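Local coordinates for aminoglycoside phosphotransferase (PDB 4PDY), which probably transfers a phosphate group to a small-molecule acceptor in the manner of kinase-like enzymes, at residues S29-A34 with R87-S92; D255-L260 with R293-I298; R75-Q80 with E136-F141. All blocks are in the same frame, centred on the assembly; numbering follows the deposited sequence.

Overall arrangement
The chain reaches contact 1 first: the loop 29-34, just ahead of strand 35-41, meets 87-92 and closes a loop holding the first three strands and helix 64-79. Contact 3 opens inside that loop, at 75-80, and closes beyond it at 136-141, so contacts 1 and 3 cross; they touch where Arg87 lies by Gln78. Contact 3 joins the helix beside the N-terminal sheet to the end of helix 121-137. Contact 2 follows in series and pairs helix 252-266 with helix 289-300 among the C-terminal helices. Contacts 1 and 2 lie on opposite sides of the chain's centre, their own centres about 38 Å apart.

Contact 1 (S29-A34 with R87-S92)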
# COMPACT_ATOMS: atom_id res chain seq x y z
N SER A 29 31.35 4.07 -2.82
CA SER A 29 32.47 4.85 -2.36
C SER A 29 32.22 6.33 -2.06
O SER A 29 33.07 7.02 -1.52
CB SER A 29 33.62 4.70 -3.37
OG SER A 29 34.17 3.40 -3.27
N LYS A 30 31.01 6.82 -2.38
CA LYS A 30 30.63 8.17 -1.97
C LYS A 30 30.27 8.24 -0.49
O LYS A 30 30.30 9.32 0.10
CB LYS A 30 29.43 8.68 -2.79
CG LYS A 30 29.69 8.77 -4.28
CD LYS A 30 30.89 9.65 -4.59
CE LYS A 30 31.22 9.73 -6.07
NZ LYS A 30 31.71 8.41 -6.57
N TYR A 31 29.97 7.10 0.12
CA TYR A 31 29.63 7.03 1.54
C TYR A 31 30.90 6.78 2.35
O TYR A 31 31.98 6.50 1.78
CB TYR A 31 28.58 5.94 1.78
CG TYR A 31 27.26 6.27 1.12
CD1 TYR A 31 27.02 5.98 -0.20
CD2 TYR A 31 26.26 6.91 1.83
CE1 TYR A 31 25.80 6.33 -0.81
CE2 TYR A 31 25.06 7.28 1.24
CZ TYR A 31 24.83 6.95 -0.07
OH TYR A 31 23.65 7.29 -0.71
N ASP A 32 30.78 6.89 3.66
CA ASP A 32 31.88 6.56 4.58
C ASP A 32 31.61 5.31 5.44
O ASP A 32 31.87 5.29 6.65
CB ASP A 32 32.19 7.76 5.48
CG ASP A 32 32.81 8.92 4.73
OD1 ASP A 32 33.64 8.68 3.81
OD2 ASP A 32 32.49 10.08 5.09
N LEU A 33 31.15 4.26 4.81
CA LEU A 33 30.65 3.10 5.54
C LEU A 33 31.59 1.89 5.57
O LEU A 33 31.27 0.86 6.18
CB LEU A 33 29.32 2.68 4.96
CG LEU A 33 28.22 3.74 5.08
CD1 LEU A 33 26.99 3.25 4.34
CD2 LEU A 33 27.91 4.07 6.53
N ALA A 34 32.72 2.00 4.89
CA ALA A 34 33.74 0.95 4.94
C ALA A 34 33.15 -0.42 4.60
O ALA A 34 33.34 -1.41 5.31
CB ALA A 34 34.45 0.93 6.30
N ARG A 87 16.34 4.91 8.94
CA ARG A 87 17.05 6.16 8.94
C ARG A 87 18.03 6.30 7.79
O ARG A 87 18.88 5.42 7.56
CB ARG A 87 17.78 6.36 10.26
CG ARG A 87 16.91 6.19 11.49
CD ARG A 87 15.65 7.05 11.44
NE ARG A 87 14.63 6.52 12.37
CZ ARG A 87 14.54 6.81 13.66
NH1 ARG A 87 13.64 6.19 14.40
NH2 ARG A 87 15.37 7.67 14.24
N PHE A 88 17.97 7.43 7.10
CA PHE A 88 18.79 7.69 5.95
C PHE A 88 20.22 7.99 6.36
O PHE A 88 20.48 8.66 7.35
CB PHE A 88 18.20 8.87 5.15
CG PHE A 88 16.79 8.62 4.62
CD1 PHE A 88 16.59 7.86 3.51
CD2 PHE A 88 15.68 9.15 5.27
CE1 PHE A 88 15.32 7.62 3.00
CE2 PHE A 88 14.41 8.91 4.79
CZ PHE A 88 14.23 8.14 3.66
N VAL A 89 21.16 7.48 5.57
CA VAL A 89 22.59 7.72 5.73
C VAL A 89 23.01 8.67 4.63
O VAL A 89 22.64 8.49 3.47
CB VAL A 89 23.39 6.41 5.66
CG1 VAL A 89 24.87 6.72 5.78
CG2 VAL A 89 22.90 5.49 6.77
N THR A 90 23.79 9.68 4.97
CA THR A 90 24.24 10.66 4.00
C THR A 90 25.63 10.32 3.48
O THR A 90 26.36 9.58 4.11
CB THR A 90 24.26 12.08 4.56
OG1 THR A 90 25.12 12.15 5.68
CG2 THR A 90 22.84 12.52 4.96
N THR A 91 25.97 10.87 2.32
CA THR A 91 27.26 10.66 1.72
C THR A 91 28.34 11.45 2.48
O THR A 91 28.06 12.22 3.40
CB THR A 91 27.26 11.12 0.25
OG1 THR A 91 27.17 12.55 0.22
CG2 THR A 91 26.12 10.47 -0.55
N SER A 92 29.58 11.28 2.04
CA SER A 92 30.69 12.02 2.62
C SER A 92 30.56 13.53 2.42
O SER A 92 31.16 14.30 3.16
CB SER A 92 32.01 11.55 2.03
OG SER A 92 32.04 11.79 0.64
O HOH W 1 21.63 7.99 1.04
O HOH W 2 28.56 8.20 4.92
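The carbonyl oxygen Lys30 O has one firm grip and a possible second. Ser92 N donates to Lys30 O at 2.9 Å, the N-H nearly straight (171°) and in the carbonyl plane. Ser92 OG lies 3.1 Å from Lys30 O, but its proton has another acceptor within reach. Ser92 CB also rests 3.4 Å from Asp32 OD2. Tyr31 and Thr91 cross obliquely, the methyl Thr91 CG2 over one face of the Tyr31 ring, 4.0 Å from the centroid and displaced toward the rim, a CH-pi contact. With OG1 between the backbone N and the carbonyl carbon (chi1 70°), bonded to Ser93 OG and Ala95 N, Thr91 has its CG2 turned to the ring. At the ring's edge, Val89 O lies in plane, 3.5 Å from Tyr31 CE2. A water in the same plane accepts a hydrogen bond from Tyr31 OH at 2.8 Å and donates one to Val89 O. A second water joins Asp32 N to Thr90 O in the same sense. Beside the ring, Leu33 CD2 and Val89 CG1 meet tip to tip at 4.1 Å. Polar bonding thus runs largely through main-chain atoms, direct or water-relayed; Tyr31 adds both an aromatic face and a relayed hydroxyl.

Contact 2 (D255-L260 with R293-I298); sequences DMAHLL and RAVEAI
The segments 255-260 and 293-298 cross at -45°, their axes 9.1 Å apart at the closest. The small Ala257 is consistent with the near approach of the backbones here, Ala257 CA to Val295 CA 5.2 Å. Val295 is the main bump on the other helix, set into the hollow between Met256, Ala257 and Leu260. With CG1 anti to the backbone N (chi1 168°), Val295 CG1 lies 3.6 Å from Leu260 CD1 and also borders Ala257 CB. Its other branch, Val295 CG2, lies 3.9 Å from Met256 SE, the selenium of a selenomethionine. Both the Met256 and the Leu260 side chain cross Val295 at roughly a right angle. A turn further on, Ile298 folds round Ala257: Ile298 CG2 comes to 3.6 Å from Ala257 CB, while Ile298 CD1, at the end of the other branch, reaches the same methyl at 3.8 Å. The small residue is thereby cupped by Ile298 and flanked by Val295. No hydrogen bond crosses between the segments; the fit is apolar and buried. Phe278 of helix 271-284 packs on Met256 and Leu260, and Phe203 on Ile298. The crossing lies among the helices of what corresponds to the C-terminal lobe of a kinase-like fold; Asp255, bonded to His223 N and Leu224 N, probably matches the F-helix aspartate that holds the catalytic loop in protein kinases.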
# COMPACT_ATOMS: atom_id res chain seq x y z
N ASP A 255 -4.64 4.75 3.28
CA ASP A 255 -3.77 3.77 3.92
C ASP A 255 -4.61 2.77 4.72
O ASP A 255 -4.33 1.57 4.71
CB ASP A 255 -2.75 4.46 4.84
CG ASP A 255 -1.43 4.86 4.13
OD1 ASP A 255 -1.16 4.50 2.95
OD2 ASP A 255 -0.66 5.60 4.80
N MSE A 256 -5.64 3.26 5.41
CA MSE A 256 -6.46 2.37 6.22
C MSE A 256 -7.15 1.32 5.38
O MSE A 256 -7.13 0.13 5.71
CB MSE A 256 -7.43 3.20 7.05
CG MSE A 256 -8.00 2.37 8.19
SE MSE A 256 -9.31 3.42 9.19
CE MSE A 256 -8.45 5.14 9.59
N ALA A 257 -7.77 1.74 4.28
CA ALA A 257 -8.48 0.83 3.40
C ALA A 257 -7.53 -0.14 2.70
O ALA A 257 -7.89 -1.28 2.47
CB ALA A 257 -9.32 1.60 2.37
N HIS A 258 -6.37 0.34 2.28
CA HIS A 258 -5.41 -0.55 1.61
C HIS A 258 -4.86 -1.65 2.55
O HIS A 258 -4.84 -2.81 2.16
CB HIS A 258 -4.28 0.25 0.94
CG HIS A 258 -4.77 1.20 -0.12
ND1 HIS A 258 -4.10 2.35 -0.44
CD2 HIS A 258 -5.89 1.18 -0.89
CE1 HIS A 258 -4.76 2.99 -1.40
NE2 HIS A 258 -5.84 2.29 -1.70
N LEU A 259 -4.54 -1.27 3.77
CA LEU A 259 -4.17 -2.26 4.78
C LEU A 259 -5.30 -3.24 5.02
O LEU A 259 -5.10 -4.46 5.05
CB LEU A 259 -3.78 -1.58 6.08
CG LEU A 259 -3.42 -2.54 7.22
CD1 LEU A 259 -2.24 -3.46 6.89
CD2 LEU A 259 -3.11 -1.74 8.46
N LEU A 260 -6.52 -2.72 5.18
CA LEU A 260 -7.64 -3.59 5.44
C LEU A 260 -7.90 -4.56 4.30
O LEU A 260 -8.19 -5.73 4.52
CB LEU A 260 -8.90 -2.76 5.74
CG LEU A 260 -8.95 -2.09 7.11
CD1 LEU A 260 -9.97 -0.96 7.16
CD2 LEU A 260 -9.30 -3.09 8.20
N ARG A 293 -16.92 5.66 6.71
CA ARG A 293 -17.71 5.52 5.48
C ARG A 293 -16.85 5.61 4.23
O ARG A 293 -17.11 4.91 3.25
CB ARG A 293 -18.85 6.54 5.45
CG ARG A 293 -19.73 6.42 6.68
CD ARG A 293 -21.17 6.16 6.39
NE ARG A 293 -21.75 7.15 5.49
CZ ARG A 293 -22.73 6.89 4.64
NH1 ARG A 293 -23.17 7.86 3.86
NH2 ARG A 293 -23.29 5.68 4.58
N ALA A 294 -15.83 6.47 4.24
CA ALA A 294 -14.88 6.52 3.14
C ALA A 294 -14.14 5.18 2.97
O ALA A 294 -13.96 4.69 1.87
CB ALA A 294 -13.88 7.64 3.34
N VAL A 295 -13.72 4.59 4.09
CA VAL A 295 -13.08 3.27 4.07
C VAL A 295 -14.07 2.23 3.52
O VAL A 295 -13.70 1.42 2.69
CB VAL A 295 -12.58 2.88 5.48
CG1 VAL A 295 -12.18 1.42 5.51
CG2 VAL A 295 -11.41 3.75 5.90
N GLU A 296 -15.34 2.28 3.96
CA GLU A 296 -16.31 1.35 3.43
C GLU A 296 -16.50 1.50 1.91
O GLU A 296 -16.67 0.50 1.20
CB GLU A 296 -17.67 1.57 4.08
CG GLU A 296 -17.74 1.16 5.54
CD GLU A 296 -19.13 1.36 6.10
OE1 GLU A 296 -19.54 2.53 6.31
OE2 GLU A 296 -19.82 0.35 6.29
N ALA A 297 -16.50 2.74 1.42
CA ALA A 297 -16.65 2.97 -0.02
C ALA A 297 -15.55 2.25 -0.80
O ALA A 297 -15.80 1.59 -1.83
CB ALA A 297 -16.59 4.46 -0.33
N ILE A 298 -14.33 2.35 -0.28
CA ILE A 298 -13.21 1.73 -0.95
C ILE A 298 -13.32 0.19 -0.85
O ILE A 298 -13.20 -0.50 -1.85
CB ILE A 298 -11.88 2.23 -0.35
CG1 ILE A 298 -11.66 3.70 -0.66
CG2 ILE A 298 -10.69 1.44 -0.91
CD1 ILE A 298 -10.71 4.39 0.28

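Contact 3 (R75-Q80 with E136-F141)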
# COMPACT_ATOMS: atom_id res chain seq x y z
N ARG A 75 12.12 13.81 8.42
CA ARG A 75 12.72 14.55 9.51
C ARG A 75 11.69 15.42 10.22
O ARG A 75 11.75 15.59 11.44
CB ARG A 75 13.91 15.36 9.03
CG ARG A 75 15.14 14.48 8.87
CD ARG A 75 16.38 15.26 8.51
NE ARG A 75 17.45 14.39 8.00
CZ ARG A 75 18.48 14.85 7.30
NH1 ARG A 75 18.57 16.14 7.04
NH2 ARG A 75 19.41 14.03 6.86
N HIS A 76 10.72 15.96 9.47
CA HIS A 76 9.63 16.68 10.13
C HIS A 76 8.84 15.76 11.06
O HIS A 76 8.58 16.08 12.23
CB HIS A 76 8.70 17.30 9.08
CG HIS A 76 7.47 17.87 9.69
ND1 HIS A 76 7.39 19.18 10.10
CD2 HIS A 76 6.31 17.28 10.07
CE1 HIS A 76 6.21 19.39 10.66
NE2 HIS A 76 5.55 18.25 10.67
N ALA A 77 8.46 14.60 10.54
CA ALA A 77 7.75 13.62 11.34
C ALA A 77 8.53 13.28 12.62
O ALA A 77 7.98 13.19 13.71
CB ALA A 77 7.47 12.38 10.50
N GLN A 78 9.83 13.11 12.46
CA GLN A 78 10.67 12.80 13.60
C GLN A 78 10.68 13.88 14.69
O GLN A 78 10.69 13.58 15.89
CB GLN A 78 12.07 12.59 13.12
CG GLN A 78 13.05 12.48 14.25
CD GLN A 78 14.38 12.22 13.69
OE1 GLN A 78 14.92 13.05 12.92
NE2 GLN A 78 14.92 11.06 13.99
N GLU A 79 10.70 15.15 14.27
CA GLU A 79 10.62 16.28 15.22
C GLU A 79 9.29 16.28 15.97
O GLU A 79 9.18 16.88 17.04
CB GLU A 79 10.83 17.65 14.52
CG GLU A 79 12.29 18.05 14.32
CD GLU A 79 12.54 19.57 14.46
OE1 GLU A 79 11.56 20.34 14.64
OE2 GLU A 79 13.72 20.00 14.40
N GLN A 80 8.28 15.62 15.40
CA GLN A 80 6.99 15.41 16.05
C GLN A 80 6.91 14.09 16.84
O GLN A 80 5.85 13.77 17.37
CB GLN A 80 5.87 15.43 15.00
CG GLN A 80 5.80 16.74 14.22
CD GLN A 80 5.53 17.92 15.12
OE1 GLN A 80 6.29 18.88 15.14
NE2 GLN A 80 4.45 17.84 15.87
N GLU A 136 -0.30 11.38 11.36
CA GLU A 136 -0.43 12.41 12.38
C GLU A 136 0.80 13.31 12.42
O GLU A 136 0.70 14.54 12.50
CB GLU A 136 -0.67 11.76 13.74
CG GLU A 136 -0.80 12.72 14.91
CD GLU A 136 -2.12 13.49 14.95
OE1 GLU A 136 -3.02 13.20 14.13
OE2 GLU A 136 -2.26 14.37 15.82
N ALA A 137 1.99 12.69 12.39
CA ALA A 137 3.25 13.42 12.49
C ALA A 137 3.55 14.31 11.29
O ALA A 137 4.47 15.12 11.36
CB ALA A 137 4.42 12.46 12.71
N THR A 138 2.81 14.12 10.20
CA THR A 138 3.03 14.90 8.98
C THR A 138 1.88 15.85 8.65
O THR A 138 1.85 16.44 7.57
CB THR A 138 3.29 13.98 7.77
OG1 THR A 138 2.22 13.04 7.62
CG2 THR A 138 4.61 13.22 7.96
N ARG A 139 0.95 16.01 9.59
CA ARG A 139 -0.16 16.95 9.40
C ARG A 139 0.41 18.32 9.07
O ARG A 139 1.40 18.76 9.65
CB ARG A 139 -0.94 17.02 10.71
CG ARG A 139 -2.22 17.83 10.69
CD ARG A 139 -3.04 17.59 11.95
NE ARG A 139 -3.84 16.36 11.88
CZ ARG A 139 -5.13 16.29 11.52
NH1 ARG A 139 -5.81 17.39 11.20
NH2 ARG A 139 -5.76 15.12 11.48
N SER A 140 -0.22 18.99 8.11
CA SER A 140 0.18 20.34 7.74
C SER A 140 1.54 20.45 7.05
O SER A 140 1.95 21.57 6.73
CB SER A 140 0.14 21.30 8.95
OG SER A 140 -1.17 21.40 9.49
N PHE A 141 2.24 19.34 6.79
CA PHE A 141 3.57 19.40 6.19
C PHE A 141 3.45 19.35 4.67
O PHE A 141 2.99 18.34 4.13
CB PHE A 141 4.47 18.25 6.64
CG PHE A 141 5.86 18.31 6.04
CD1 PHE A 141 6.78 19.24 6.48
CD2 PHE A 141 6.20 17.53 4.94
CE1 PHE A 141 8.02 19.35 5.89
CE2 PHE A 141 7.44 17.64 4.33
CZ PHE A 141 8.36 18.55 4.82
O HOH W 3 3.02 18.07 11.72
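The last turn of helix 64-79 runs past the end of helix 121-137, with Ala77 CA 4.6 Å from Ala137 CA, and beyond that point the segment 136-141 folds back through a type II turn from Thr138 to Phe141, with Ser140 at positive phi. The turn brings Phe141 round to His76. Both side chains leave with CG anti to the backbone N (chi1 172° for His76, -179° for Phe141) and slide past each other in opposite directions. Each therefore lays its CB over the other's ring, 4.2 Å from the centroid in both cases, as two CH-pi contacts. The rings themselves are tilted by 31°, and Phe141 CD1 is 3.6 Å from His76 CG, over one face of the imidazole. At the imidazole's edge, His76 CD2 comes to 3.1 Å from Ala137 O. A water in the ring plane is hydrogen-bonded to His76 NE2 at 2.7 Å; it donates to the carbonyl of Arg139 within the turn and, weakly, to that of Ala137 just before it. An alanine here would remove the imidazole, with its water link and the ring face that Phe141 covers, and would probably leave the turn less firmly held to the helix. Deeper in, Ala77 CB packs on Ala137 CB at 3.8 Å and borders the methyl of Thr138. The hydroxyl of Thr138 is taken up by Phe134 O and Trp221 N. Gln80, its chain bent at chi2, lays CG 3.5 Å from Ala137 O. Phe82 covers Ala77 and Ala137 together. The contact is consistent with the lobe junction of protein kinases, where the end of the C helix and its following loop rest on the E helix of the other lobe.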